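Local coordinates for galactose-1-phosphate uridylyltransferase (PDB 6K9Z), which probably transfers a uridylyl group from UDP-glucose to galactose 1-phosphate, and binds zinc, iron(III) and UDP, at residues V149-R152 with V153-E156; A105-E108 with A109-A113; H172-I175 with V176-E180; T216-T219 with D220-A224. The protein carries 1 engineered substitution. All coordinates share one frame; numbering follows the deposited sequence.

Interaction 1 (V149-R152 with V153-E156); sequences VPPR and VRAE. With FE (Fe (III) ion), chain E.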
ATOM      1  N   VAL A 149      -8.638  10.323  11.227  1.00 17.22           N
ATOM      2  CA  VAL A 149      -8.486   8.866  11.423  1.00 16.45           C
ATOM      3  C   VAL A 149      -7.812   8.305  10.182  1.00 16.50           C
ATOM      4  O   VAL A 149      -8.214   8.580   9.043  1.00 16.92           O
ATOM      5  CB  VAL A 149      -9.832   8.183  11.672  1.00 17.04           C
ATOM      6  CG1 VAL A 149      -9.681   6.685  11.777  1.00 16.32           C
ATOM      7  CG2 VAL A 149     -10.513   8.755  12.896  1.00 18.54           C
ATOM      8  N   PRO A 150      -6.737   7.548  10.343  1.00 15.94           N
ATOM      9  CA  PRO A 150      -6.120   6.925   9.169  1.00 16.09           C
ATOM     10  C   PRO A 150      -7.103   6.114   8.322  1.00 16.83           C
ATOM     11  O   PRO A 150      -7.916   5.350   8.877  1.00 16.02           O
ATOM     12  CB  PRO A 150      -5.100   6.008   9.809  1.00 16.13           C
ATOM     13  CG  PRO A 150      -4.728   6.683  11.115  1.00 16.20           C
ATOM     14  CD  PRO A 150      -6.044   7.263  11.609  1.00 16.01           C
ATOM     15  N   PRO A 151      -7.108   6.274   6.970  1.00 17.07           N
ATOM     16  CA  PRO A 151      -8.132   5.638   6.139  1.00 18.10           C
ATOM     17  C   PRO A 151      -8.281   4.123   6.336  1.00 17.68           C
ATOM     18  O   PRO A 151      -9.423   3.663   6.339  1.00 18.18           O
ATOM     19  CB  PRO A 151      -7.743   6.009   4.696  1.00 19.18           C
ATOM     20  CG  PRO A 151      -7.106   7.377   4.894  1.00 19.07           C
ATOM     21  CD  PRO A 151      -6.310   7.244   6.183  1.00 17.87           C
ATOM     22  N   ARG A 152      -7.186   3.392   6.542  1.00 17.29           N
ATOM     23  CA  ARG A 152      -7.299   1.917   6.669  1.00 17.65           C
ATOM     24  C   ARG A 152      -8.048   1.590   7.966  1.00 16.43           C
ATOM     25  O   ARG A 152      -8.902   0.720   7.975  1.00 16.47           O
ATOM     26  CB  ARG A 152      -5.926   1.253   6.647  1.00 18.28           C
ATOM     27  CG  ARG A 152      -5.984  -0.256   6.896  1.00 20.28           C
ATOM     28  CD  ARG A 152      -4.714  -1.071   6.640  1.00 21.81           C
ATOM     29  NE  ARG A 152      -4.512  -1.001   5.234  1.00 23.56           N
ATOM     30  CZ  ARG A 152      -5.128  -1.745   4.355  1.00 24.84           C
ATOM     31  NH1 ARG A 152      -5.896  -2.732   4.737  1.00 25.36           N
ATOM     32  NH2 ARG A 152      -4.908  -1.542   3.070  1.00 27.78           N
ATOM     33  N   VAL A 153      -7.777   2.366   9.014  1.00 17.39           N
ATOM     34  CA  VAL A 153      -8.461   2.159  10.319  1.00 16.35           C
ATOM     35  C   VAL A 153      -9.904   2.628  10.200  1.00 16.67           C
ATOM     36  O   VAL A 153     -10.765   1.903  10.705  1.00 15.58           O
ATOM     37  CB  VAL A 153      -7.709   2.821  11.494  1.00 16.79           C
ATOM     38  CG1 VAL A 153      -8.507   2.653  12.803  1.00 16.37           C
ATOM     39  CG2 VAL A 153      -6.293   2.229  11.590  1.00 16.90           C
ATOM     40  N   ARG A 154     -10.186   3.717   9.480  1.00 18.08           N
ATOM     41  CA  ARG A 154     -11.575   4.163   9.251  1.00 19.55           C
ATOM     42  C   ARG A 154     -12.354   3.014   8.603  1.00 18.90           C
ATOM     43  O   ARG A 154     -13.507   2.807   8.994  1.00 18.27           O
ATOM     44  CB  ARG A 154     -11.668   5.401   8.366  1.00 23.14           C
ATOM     45  CG  ARG A 154     -13.089   5.927   8.152  1.00 26.94           C
ATOM     46  CD  ARG A 154     -13.112   7.242   7.388  1.00 32.16           C
ATOM     47  NE  ARG A 154     -12.722   8.474   8.139  1.00 37.56           N
ATOM     48  CZ  ARG A 154     -11.479   9.078   8.150  1.00 40.46           C
ATOM     49  NH1 ARG A 154     -10.444   8.538   7.519  1.00 38.29           N
ATOM     50  NH2 ARG A 154     -11.295  10.227   8.816  1.00 46.14           N
ATOM     51  N   ALA A 155     -11.825   2.393   7.543  1.00 18.61           N
ATOM     52  CA  ALA A 155     -12.524   1.295   6.824  1.00 19.21           C
ATOM     53  C   ALA A 155     -12.810   0.175   7.855  1.00 17.98           C
ATOM     54  O   ALA A 155     -13.957  -0.334   7.911  1.00 18.07           O
ATOM     55  CB  ALA A 155     -11.680   0.801   5.679  1.00 20.05           C
ATOM     56  N   GLU A 156     -11.831  -0.143   8.714  1.00 16.46           N
ATOM     57  CA  GLU A 156     -11.994  -1.261   9.678  1.00 16.05           C
ATOM     58  C   GLU A 156     -13.076  -0.872  10.702  1.00 16.25           C
ATOM     59  O   GLU A 156     -13.896  -1.750  11.077  1.00 15.97           O
ATOM     60  CB  GLU A 156     -10.700  -1.606  10.394  1.00 15.64           C
ATOM     61  CG  GLU A 156      -9.522  -2.065   9.531  1.00 15.84           C
ATOM     62  CD  GLU A 156      -8.423  -2.823  10.251  1.00 16.22           C
ATOM     63  OE1 GLU A 156      -8.478  -2.920  11.530  1.00 16.29           O
ATOM     64  OE2 GLU A 156      -7.511  -3.348   9.569  1.00 16.61           O
TER
HETATM   65 FE    FE E 403      -6.623  -4.181  11.468  1.00 14.53          FE
HETATM   66  O   HOH W   1      -6.109  -4.158   7.214  1.00 48.45           O
HETATM   67  O   HOH W   2      -7.810  -5.963  10.826  1.00 15.61           O
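Arg154 N takes the carbonyl of Pro150 at 2.9 Å, the bond that starts helix 151-167 from its N-cap residue. The next two rungs of the ladder follow, Ala155 N to Pro151 O and Glu156 N to Arg152 O. Pro151, with no amide hydrogen to give, suits the first turn of a helix. The Arg154 side chain runs back toward the start of the segment: CG stands anti to the backbone N (chi1 -178°) and the chain bends at chi3, which lays the guanidinium beside Val149. There NH1 lies 2.7 Å from Val149 O, but the bond is weak, its N-H pointing well off the oxygen at 120°. Val149 CB sits over one face of the same group, 3.8 Å from NH2 and displaced toward the rim. Apolar contacts are looser: Val149 CG1 reaches Val153 CG1 and Pro150 CB reaches Val153 CG2, both at 4.3 Å. One turn after Arg152, Glu156 binds the iron(III) ion with both oxygens, OE1 at 2.2 Å and OE2 at 2.3 Å, while His252, His266 and Glu268 complete the protein ligands. A water accepts from Arg152 NH1 and donates to Glu156 OE2, linking opposite charges whose own atoms stay 5.1 Å apart. The hydroxyl of Tyr263 hydrogen-bonds to Glu156 OE1, and Arg152 NH2 makes a salt bridge to Glu11 of the second subunit. Val149, Pro150 and Val153 pack on Tyr121 of strand 121-128, Arg152 and Val153 on His252 of strand 247-252, and Pro151 and Arg154 on Tyr12 of strand 12-15.

Interaction 2 (A105-E108 with A109-A113); sequences AVAE and AQRKA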
ATOM      1  N   ALA A 105       5.671   3.722  28.164  1.00 19.45           N
ATOM      2  CA  ALA A 105       5.955   5.116  27.757  1.00 19.78           C
ATOM      3  C   ALA A 105       4.995   5.518  26.613  1.00 18.77           C
ATOM      4  O   ALA A 105       4.524   6.690  26.584  1.00 19.23           O
ATOM      5  CB  ALA A 105       7.381   5.285  27.341  1.00 20.23           C
ATOM      6  N   VAL A 106       4.755   4.620  25.663  1.00 17.75           N
ATOM      7  CA  VAL A 106       3.836   4.926  24.529  1.00 17.49           C
ATOM      8  C   VAL A 106       2.418   5.117  25.078  1.00 17.63           C
ATOM      9  O   VAL A 106       1.762   6.109  24.698  1.00 16.92           O
ATOM     10  CB  VAL A 106       3.896   3.859  23.441  1.00 17.21           C
ATOM     11  CG1 VAL A 106       2.834   4.063  22.382  1.00 17.69           C
ATOM     12  CG2 VAL A 106       5.274   3.826  22.818  1.00 17.44           C
ATOM     13  N   ALA A 107       2.001   4.276  26.019  1.00 17.26           N
ATOM     14  CA  ALA A 107       0.663   4.446  26.613  1.00 18.03           C
ATOM     15  C   ALA A 107       0.593   5.826  27.321  1.00 19.45           C
ATOM     16  O   ALA A 107      -0.448   6.478  27.232  1.00 19.41           O
ATOM     17  CB  ALA A 107       0.346   3.289  27.515  1.00 18.21           C
ATOM     18  N   GLU A 108       1.635   6.217  28.066  1.00 20.38           N
ATOM     19  CA  GLU A 108       1.593   7.489  28.830  1.00 22.59           C
ATOM     20  C   GLU A 108       1.435   8.636  27.835  1.00 21.30           C
ATOM     21  O   GLU A 108       0.647   9.548  28.108  1.00 20.91           O
ATOM     22  CB  GLU A 108       2.829   7.685  29.718  1.00 26.43           C
ATOM     23  CG  GLU A 108       2.859   6.702  30.868  1.00 30.40           C
ATOM     24  CD  GLU A 108       4.123   6.685  31.724  1.00 35.88           C
ATOM     25  OE1 GLU A 108       5.200   7.215  31.266  1.00 42.78           O
ATOM     26  OE2 GLU A 108       4.038   6.121  32.843  1.00 41.28           O
ATOM     27  N   ALA A 109       2.157   8.566  26.715  1.00 19.86           N
ATOM     28  CA  ALA A 109       2.083   9.576  25.629  1.00 19.88           C
ATOM     29  C   ALA A 109       0.635   9.610  25.131  1.00 19.34           C
ATOM     30  O   ALA A 109       0.121  10.734  24.895  1.00 19.65           O
ATOM     31  CB  ALA A 109       3.049   9.270  24.517  1.00 19.65           C
ATOM     32  N   GLN A 110      -0.008   8.440  24.948  1.00 17.65           N
ATOM     33  CA  GLN A 110      -1.397   8.436  24.436  1.00 17.56           C
ATOM     34  C   GLN A 110      -2.325   9.069  25.467  1.00 18.93           C
ATOM     35  O   GLN A 110      -3.286   9.738  25.054  1.00 19.40           O
ATOM     36  CB  GLN A 110      -1.839   7.018  24.066  1.00 16.54           C
ATOM     37  CG  GLN A 110      -3.258   6.983  23.528  1.00 16.80           C
ATOM     38  CD  GLN A 110      -3.597   5.637  22.951  1.00 16.92           C
ATOM     39  OE1 GLN A 110      -2.715   4.970  22.394  1.00 15.89           O
ATOM     40  NE2 GLN A 110      -4.860   5.235  23.068  1.00 16.92           N
ATOM     41  N   ARG A 111      -2.090   8.843  26.759  1.00 19.56           N
ATOM     42  CA  ARG A 111      -2.998   9.424  27.786  1.00 22.24           C
ATOM     43  C   ARG A 111      -2.937  10.949  27.676  1.00 23.09           C
ATOM     44  O   ARG A 111      -3.975  11.600  27.863  1.00 22.65           O
ATOM     45  CB  ARG A 111      -2.675   8.894  29.184  1.00 24.07           C
ATOM     46  CG  ARG A 111      -3.337   7.556  29.466  1.00 24.93           C
ATOM     47  CD  ARG A 111      -3.327   7.071  30.900  1.00 26.84           C
ATOM     48  NE  ARG A 111      -3.461   5.628  30.821  1.00 28.30           N
ATOM     49  CZ  ARG A 111      -2.441   4.783  30.820  1.00 29.83           C
ATOM     50  NH1 ARG A 111      -1.207   5.242  30.933  1.00 29.91           N
ATOM     51  NH2 ARG A 111      -2.658   3.486  30.719  1.00 28.95           N
ATOM     52  N   LYS A 112      -1.742  11.473  27.398  1.00 24.06           N
ATOM     53  CA  LYS A 112      -1.538  12.935  27.224  1.00 26.24           C
ATOM     54  C   LYS A 112      -2.352  13.360  25.997  1.00 24.92           C
ATOM     55  O   LYS A 112      -3.092  14.393  26.089  1.00 25.55           O
ATOM     56  CB  LYS A 112      -0.037  13.251  27.208  1.00 29.29           C
ATOM     57  CG  LYS A 112       0.338  14.691  26.904  1.00 33.34           C
ATOM     58  CD  LYS A 112       1.514  15.243  27.727  1.00 37.67           C
ATOM     59  CE  LYS A 112       1.755  16.731  27.469  1.00 41.21           C
ATOM     60  NZ  LYS A 112       1.771  17.024  26.003  1.00 41.89           N
ATOM     61  N   ALA A 113      -2.268  12.604  24.904  1.00 22.12           N
ATOM     62  CA  ALA A 113      -2.989  12.948  23.645  1.00 22.34           C
ATOM     63  C   ALA A 113      -4.500  12.878  23.866  1.00 22.55           C
ATOM     64  O   ALA A 113      -5.244  13.646  23.236  1.00 23.08           O
ATOM     65  CB  ALA A 113      -2.561  12.050  22.509  1.00 21.00           C
TER
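Arg111 sets its CG anti to its own carbonyl carbon (chi1 -84°) and keeps the chain extended from CG to NE, which carries the guanidinium back along the helix past Ala107 and Glu108. NH1 comes within 4.2 Å of Ala107 CB and 4.3 Å of Glu108 CG, and Ala107 O lies over one face of the guanidinium. The carboxylate of Glu108 stays apart from it: OE2 and Arg111 NH1 are 5.7 Å from each other, so any attraction between these opposite charges is at a distance. Arg111 NH2 turns elsewhere, to the carbonyl oxygen of Thr216. Beneath these side chains runs regular alpha-helix, part of helix 96-114, with i to i+4 bonds from Ala109 N to Ala105 O (3.0 Å), Gln110 N to Val106 O (2.9 Å), Arg111 N to Ala107 O and Lys112 N to Glu108 O. The helix is amphipathic. Val106, Ala109 and Gln110 rest on Phe122 of the large antiparallel sheet, Ala105 and Ala109 touch Ile47 of strand 46-49, and Glu108, Arg111 and Lys112 lie on the exposed side. The methyl of Ala109 sits 3.4 Å from Val106 O, and Gln110 CB 3.5 Å from Ala107 O, each side chain starting against a carbonyl of the preceding turn. Gln110 projects with CG anti to its backbone N (chi1 -180°), and both ends of its buried amide are engaged: OE1 accepts from Gln253 NE2, and NE2 donates to Glu114 OE2.

Interaction 3 (H172-I175 with V176-E180); sequences HCRI and VEKEE. With ZN (zinc ion), chain D.
The guanidinium of Arg174 meets the aliphatic end of Lys178 obliquely, with NH2 3.6 Å from CE. The two side chains lie alongside each other and point the same way. Arg174 is bent at chi2 and chi3, whereas Lys178 runs straight until chi4 (-70°), where its ammonium turns off. The other flat group, the imidazole of His172, leads away from the following turn; it stacks with Phe8 of the second subunit, meets the ring of Tyr263 nearly perpendicularly, and is held by Tyr207 at ND1 and Ser160 at NE2. The backbone carbonyl of His172 accepts from Val176 N at 2.9 Å, with Val176 CG2 only 3.1 Å from the same oxygen. Bonds from Glu177 N to Cys173 O and Lys178 N to Arg174 O continue the ladder. At its end Glu179 N still reaches Ile175 O at 3.0 Å, although Glu179 has already left helical backbone angles. Its CG packs 3.3 Å from that oxygen, and its carboxylate makes a salt bridge to Arg182. Lys178 CG likewise lies 3.3 Å from Arg174 O. The first turn of helix 171-178 carries half of a CxxC zinc site: Cys173 SG binds the zinc ion at 2.3 Å, with Cys170 just before the helix, and His211 and His264 as the other ligands. Ile175 and Glu179 pack on Tyr68 of the second subunit, and Arg174 and Lys178 on Leu67 there. The Arg174 NH2 and Lys178 NZ atoms, 4.1 Å apart, carry like charges, so the pair is probably mildly repulsive.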
ATOM      1  N   HIS A 172     -14.237  -8.856  16.033  1.00 20.04           N
ATOM      2  CA  HIS A 172     -12.838  -9.173  16.427  1.00 18.53           C
ATOM      3  C   HIS A 172     -12.853 -10.213  17.551  1.00 19.74           C
ATOM      4  O   HIS A 172     -12.032 -11.136  17.521  1.00 19.13           O
ATOM      5  CB  HIS A 172     -12.108  -7.906  16.886  1.00 17.94           C
ATOM      6  CG  HIS A 172     -12.038  -6.832  15.856  1.00 17.89           C
ATOM      7  ND1 HIS A 172     -10.968  -6.704  15.001  1.00 17.12           N
ATOM      8  CD2 HIS A 172     -12.889  -5.830  15.553  1.00 18.75           C
ATOM      9  CE1 HIS A 172     -11.164  -5.673  14.210  1.00 17.75           C
ATOM     10  NE2 HIS A 172     -12.332  -5.118  14.531  1.00 18.30           N
ATOM     11  N   CYS A 173     -13.770 -10.056  18.504  1.00 20.81           N
ATOM     12  CA  CYS A 173     -13.874 -11.006  19.645  1.00 22.46           C
ATOM     13  C   CYS A 173     -14.132 -12.423  19.049  1.00 24.62           C
ATOM     14  O   CYS A 173     -13.546 -13.463  19.534  1.00 26.13           O
ATOM     15  CB  CYS A 173     -14.988 -10.585  20.606  1.00 23.53           C
ATOM     16  SG  CYS A 173     -14.430  -9.387  21.871  1.00 21.63           S
ATOM     17  N   ARG A 174     -15.038 -12.481  18.083  1.00 26.75           N
ATOM     18  CA  ARG A 174     -15.469 -13.778  17.456  1.00 30.01           C
ATOM     19  C   ARG A 174     -14.255 -14.404  16.756  1.00 27.82           C
ATOM     20  O   ARG A 174     -14.026 -15.590  16.896  1.00 28.42           O
ATOM     21  CB  ARG A 174     -16.645 -13.507  16.526  1.00 33.63           C
ATOM     22  CG  ARG A 174     -17.861 -12.919  17.236  1.00 38.76           C
ATOM     23  CD  ARG A 174     -18.638 -13.962  18.031  1.00 45.38           C
ATOM     24  NE  ARG A 174     -18.744 -15.226  17.294  1.00 52.13           N
ATOM     25  CZ  ARG A 174     -19.397 -15.429  16.130  1.00 56.48           C
ATOM     26  NH1 ARG A 174     -20.013 -14.430  15.514  1.00 57.98           N
ATOM     27  NH2 ARG A 174     -19.415 -16.643  15.582  1.00 57.60           N
ATOM     28  N   ILE A 175     -13.503 -13.613  16.011  1.00 26.02           N
ATOM     29  CA  ILE A 175     -12.298 -14.106  15.287  1.00 24.60           C
ATOM     30  C   ILE A 175     -11.246 -14.621  16.289  1.00 24.10           C
ATOM     31  O   ILE A 175     -10.749 -15.775  16.160  1.00 24.69           O
ATOM     32  CB  ILE A 175     -11.777 -13.027  14.332  1.00 23.35           C
ATOM     33  CG1 ILE A 175     -12.716 -12.824  13.150  1.00 24.54           C
ATOM     34  CG2 ILE A 175     -10.370 -13.402  13.882  1.00 22.66           C
ATOM     35  CD1 ILE A 175     -12.393 -11.632  12.264  1.00 23.85           C
ATOM     36  N   VAL A 176     -10.991 -13.838  17.352  1.00 22.90           N
ATOM     37  CA  VAL A 176      -9.940 -14.201  18.337  1.00 23.25           C
ATOM     38  C   VAL A 176     -10.339 -15.526  18.997  1.00 25.66           C
ATOM     39  O   VAL A 176      -9.458 -16.366  19.157  1.00 25.47           O
ATOM     40  CB  VAL A 176      -9.755 -13.065  19.363  1.00 23.30           C
ATOM     41  CG1 VAL A 176      -8.884 -13.496  20.527  1.00 24.77           C
ATOM     42  CG2 VAL A 176      -9.213 -11.804  18.702  1.00 21.63           C
ATOM     43  N   GLU A 177     -11.622 -15.724  19.316  1.00 27.46           N
ATOM     44  CA  GLU A 177     -12.088 -16.948  20.030  1.00 31.18           C
ATOM     45  C   GLU A 177     -11.849 -18.155  19.113  1.00 31.27           C
ATOM     46  O   GLU A 177     -11.487 -19.207  19.669  1.00 31.72           O
ATOM     47  CB  GLU A 177     -13.535 -16.823  20.518  1.00 34.19           C
ATOM     48  CG  GLU A 177     -14.133 -18.142  21.002  1.00 39.84           C
ATOM     49  CD  GLU A 177     -13.469 -18.789  22.219  1.00 43.15           C
ATOM     50  OE1 GLU A 177     -12.573 -18.148  22.832  1.00 45.13           O
ATOM     51  OE2 GLU A 177     -13.818 -19.936  22.565  1.00 46.80           O
ATOM     52  N   LYS A 178     -12.187 -18.035  17.827  1.00 30.59           N
ATOM     53  CA  LYS A 178     -12.093 -19.124  16.813  1.00 32.74           C
ATOM     54  C   LYS A 178     -10.658 -19.539  16.458  1.00 30.81           C
ATOM     55  O   LYS A 178     -10.451 -20.732  16.176  1.00 31.94           O
ATOM     56  CB  LYS A 178     -12.875 -18.750  15.551  1.00 34.42           C
ATOM     57  CG  LYS A 178     -14.387 -18.686  15.713  1.00 38.58           C
ATOM     58  CD  LYS A 178     -15.130 -18.767  14.400  1.00 41.87           C
ATOM     59  CE  LYS A 178     -16.635 -18.778  14.569  1.00 45.99           C
ATOM     60  NZ  LYS A 178     -17.106 -20.048  15.169  1.00 51.47           N
ATOM     61  N   GLU A 179      -9.712 -18.598  16.426  1.00 27.63           N
ATOM     62  CA  GLU A 179      -8.355 -18.932  15.916  1.00 27.00           C
ATOM     63  C   GLU A 179      -7.710 -20.078  16.702  1.00 28.93           C
ATOM     64  O   GLU A 179      -7.594 -19.965  17.925  1.00 29.69           O
ATOM     65  CB  GLU A 179      -7.476 -17.682  15.921  1.00 24.34           C
ATOM     66  CG  GLU A 179      -7.860 -16.693  14.839  1.00 23.58           C
ATOM     67  CD  GLU A 179      -7.620 -17.210  13.432  1.00 23.97           C
ATOM     68  OE1 GLU A 179      -8.415 -16.884  12.539  1.00 24.78           O
ATOM     69  OE2 GLU A 179      -6.638 -17.937  13.241  1.00 24.21           O
ATOM     70  N   GLU A 180      -7.354 -21.144  15.980  1.00 30.78           N
ATOM     71  CA  GLU A 180      -6.636 -22.319  16.537  1.00 34.13           C
ATOM     72  C   GLU A 180      -5.586 -22.804  15.528  1.00 34.76           C
ATOM     73  O   GLU A 180      -4.403 -22.858  15.884  1.00 36.11           O
ATOM     74  CB  GLU A 180      -7.619 -23.414  16.953  1.00 38.72           C
ATOM     75  CG  GLU A 180      -8.323 -23.109  18.263  1.00 41.96           C
ATOM     76  CD  GLU A 180      -7.408 -22.788  19.433  1.00 43.19           C
ATOM     77  OE1 GLU A 180      -6.308 -23.367  19.501  1.00 45.91           O
ATOM     78  OE2 GLU A 180      -7.803 -21.967  20.277  1.00 44.73           O
TER
HETATM   79 ZN    ZN D 402     -13.826  -7.437  20.776  1.00 18.40          ZN

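Interaction 4 (T216-T219 with D220-A224); sequences TELT and DEEVA
Thr219 holds an extended backbone (psi 167°) just before helix 220-240 and passes its carbonyl to Val223 N at 2.9 Å, the helix's opening i to i+4 bond. Its side chain and that of Glu222 form a capping box. Thr219 OG1 stands between its own backbone N and carbonyl carbon (chi1 66°), where it accepts from Glu222 N at 3.1 Å. In return Glu222 OE1 accepts from Thr219 N at 2.8 Å, an almost straight bond (174°) that uses the anti lone pair, away from OE2. The hydroxyl of Thr219 also donates to OE1, at 3.1 Å and somewhat out of the carboxylate plane. One carboxylate oxygen thus takes two donors from a single residue, which fixes the rotation of both side chains and satisfies the amide N-H that precedes the helix. With CG anti to its carbonyl carbon, Glu222 sets CG 3.2 Å from Thr219 OG1, and the chain extended beyond CG carries OE1 to Thr219 N. The other oxygen, OE2, forms a salt bridge with Arg212, so the buried carboxylate is held on both oxygens. Leu218 crosses the Glu222 side chain at about a right angle, its CD2 4.0 Å from OE1, while its CB packs 3.8 Å from Val223 CG2. This contact, between the residue before the N-cap and the helix's fourth residue, is a hydrophobic staple accompanying the capping box. Asp220 makes a salt bridge to Lys100. Val223 rests on Lys100 and Leu103 of helix 96-114, and Trp190 of strand 190-193 donates to the carbonyl of Glu222.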
ATOM      1  N   THR A 216      -4.527   2.501  26.134  1.00 15.73           N
ATOM      2  CA  THR A 216      -4.579   3.074  27.502  1.00 16.31           C
ATOM      3  C   THR A 216      -5.537   2.293  28.402  1.00 16.75           C
ATOM      4  O   THR A 216      -5.472   2.527  29.622  1.00 17.40           O
ATOM      5  CB  THR A 216      -4.934   4.561  27.424  1.00 16.76           C
ATOM      6  OG1 THR A 216      -6.084   4.676  26.598  1.00 16.29           O
ATOM      7  CG2 THR A 216      -3.801   5.352  26.798  1.00 16.51           C
ATOM      8  N   GLU A 217      -6.330   1.381  27.870  1.00 16.92           N
ATOM      9  CA  GLU A 217      -7.191   0.510  28.696  1.00 17.94           C
ATOM     10  C   GLU A 217      -6.390  -0.658  29.238  1.00 18.49           C
ATOM     11  O   GLU A 217      -6.925  -1.346  30.140  1.00 19.40           O
ATOM     12  CB  GLU A 217      -8.334  -0.085  27.908  1.00 18.20           C
ATOM     13  CG  GLU A 217      -9.431   0.890  27.547  1.00 18.91           C
ATOM     14  CD  GLU A 217     -10.426   0.182  26.657  1.00 19.79           C
ATOM     15  OE1 GLU A 217     -10.075  -0.084  25.515  1.00 19.24           O
ATOM     16  OE2 GLU A 217     -11.515  -0.214  27.153  1.00 20.36           O
ATOM     17  N   LEU A 218      -5.177  -0.903  28.751  1.00 17.67           N
ATOM     18  CA  LEU A 218      -4.484  -2.164  29.114  1.00 18.36           C
ATOM     19  C   LEU A 218      -3.953  -2.105  30.554  1.00 19.27           C
ATOM     20  O   LEU A 218      -3.337  -1.118  30.961  1.00 19.12           O
ATOM     21  CB  LEU A 218      -3.346  -2.504  28.137  1.00 17.78           C
ATOM     22  CG  LEU A 218      -3.720  -2.762  26.687  1.00 17.68           C
ATOM     23  CD1 LEU A 218      -2.426  -2.992  25.924  1.00 17.62           C
ATOM     24  CD2 LEU A 218      -4.646  -3.928  26.557  1.00 17.64           C
ATOM     25  N   THR A 219      -4.172  -3.173  31.320  1.00 20.81           N
ATOM     26  CA  THR A 219      -3.621  -3.275  32.681  1.00 22.15           C
ATOM     27  C   THR A 219      -2.125  -3.528  32.636  1.00 22.46           C
ATOM     28  O   THR A 219      -1.618  -3.946  31.582  1.00 20.59           O
ATOM     29  CB  THR A 219      -4.306  -4.398  33.463  1.00 23.40           C
ATOM     30  OG1 THR A 219      -3.958  -5.626  32.818  1.00 21.80           O
ATOM     31  CG2 THR A 219      -5.807  -4.196  33.492  1.00 24.89           C
ATOM     32  N   ASP A 220      -1.458  -3.383  33.783  1.00 22.79           N
ATOM     33  CA  ASP A 220      -0.000  -3.606  33.828  1.00 25.04           C
ATOM     34  C   ASP A 220       0.318  -5.049  33.417  1.00 23.52           C
ATOM     35  O   ASP A 220       1.311  -5.276  32.647  1.00 22.22           O
ATOM     36  CB  ASP A 220       0.558  -3.350  35.220  1.00 29.28           C
ATOM     37  CG  ASP A 220       2.066  -3.344  35.168  1.00 33.83           C
ATOM     38  OD1 ASP A 220       2.612  -2.364  34.605  1.00 39.03           O
ATOM     39  OD2 ASP A 220       2.693  -4.342  35.640  1.00 41.83           O
ATOM     40  N   GLU A 221      -0.498  -5.981  33.872  1.00 22.97           N
ATOM     41  CA  GLU A 221      -0.306  -7.405  33.530  1.00 24.29           C
ATOM     42  C   GLU A 221      -0.466  -7.603  32.008  1.00 21.41           C
ATOM     43  O   GLU A 221       0.246  -8.425  31.385  1.00 19.69           O
ATOM     44  CB  GLU A 221      -1.357  -8.230  34.255  1.00 28.11           C
ATOM     45  CG  GLU A 221      -1.020  -9.697  34.257  1.00 33.28           C
ATOM     46  CD  GLU A 221       0.155 -10.085  35.157  1.00 38.58           C
ATOM     47  OE1 GLU A 221       0.542  -9.242  36.037  1.00 43.33           O
ATOM     48  OE2 GLU A 221       0.703 -11.244  34.972  1.00 43.81           O
ATOM     49  N   GLU A 222      -1.508  -7.005  31.438  1.00 19.73           N
ATOM     50  CA  GLU A 222      -1.742  -7.107  29.975  1.00 19.28           C
ATOM     51  C   GLU A 222      -0.538  -6.534  29.251  1.00 18.13           C
ATOM     52  O   GLU A 222      -0.143  -7.096  28.241  1.00 16.62           O
ATOM     53  CB  GLU A 222      -3.053  -6.438  29.607  1.00 20.38           C
ATOM     54  CG  GLU A 222      -4.291  -7.224  30.010  1.00 21.64           C
ATOM     55  CD  GLU A 222      -5.532  -6.411  29.729  1.00 23.93           C
ATOM     56  OE1 GLU A 222      -5.588  -5.261  30.177  1.00 25.52           O
ATOM     57  OE2 GLU A 222      -6.328  -6.855  28.898  1.00 27.89           O
ATOM     58  N   VAL A 223       0.030  -5.436  29.732  1.00 18.05           N
ATOM     59  CA  VAL A 223       1.195  -4.846  29.027  1.00 17.40           C
ATOM     60  C   VAL A 223       2.411  -5.775  29.127  1.00 17.32           C
ATOM     61  O   VAL A 223       3.152  -5.887  28.153  1.00 16.14           O
ATOM     62  CB  VAL A 223       1.465  -3.430  29.534  1.00 17.98           C
ATOM     63  CG1 VAL A 223       2.785  -2.886  28.994  1.00 18.12           C
ATOM     64  CG2 VAL A 223       0.291  -2.546  29.127  1.00 18.19           C
ATOM     65  N   ALA A 224       2.667  -6.391  30.278  1.00 17.72           N
ATOM     66  CA  ALA A 224       3.753  -7.377  30.436  1.00 17.58           C
ATOM     67  C   ALA A 224       3.525  -8.524  29.447  1.00 17.19           C
ATOM     68  O   ALA A 224       4.470  -8.902  28.739  1.00 17.19           O
ATOM     69  CB  ALA A 224       3.821  -7.870  31.860  1.00 19.13           C
TER

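In the fold
All four are local contacts in series along the chain; each joins adjoining segments, so none closes a loop, nests or crosses another. From the N terminus, interaction 2 comes first, in the second half of helix 96-114. Interaction 1 follows at the start of helix 151-167, interaction 3 covers most of helix 171-178 and runs past its C-terminal end, and interaction 4 opens helix 220-240. Interactions 2 and 4 touch: Thr216 CG2 packs 3.7 Å from Gln110 CG, joining helix 96-114 to the loop before helix 220-240. Interactions 1 and 3 come within about 5 Å at their nearest atoms, and both meet the second subunit, one beside the iron and the other beside a zinc.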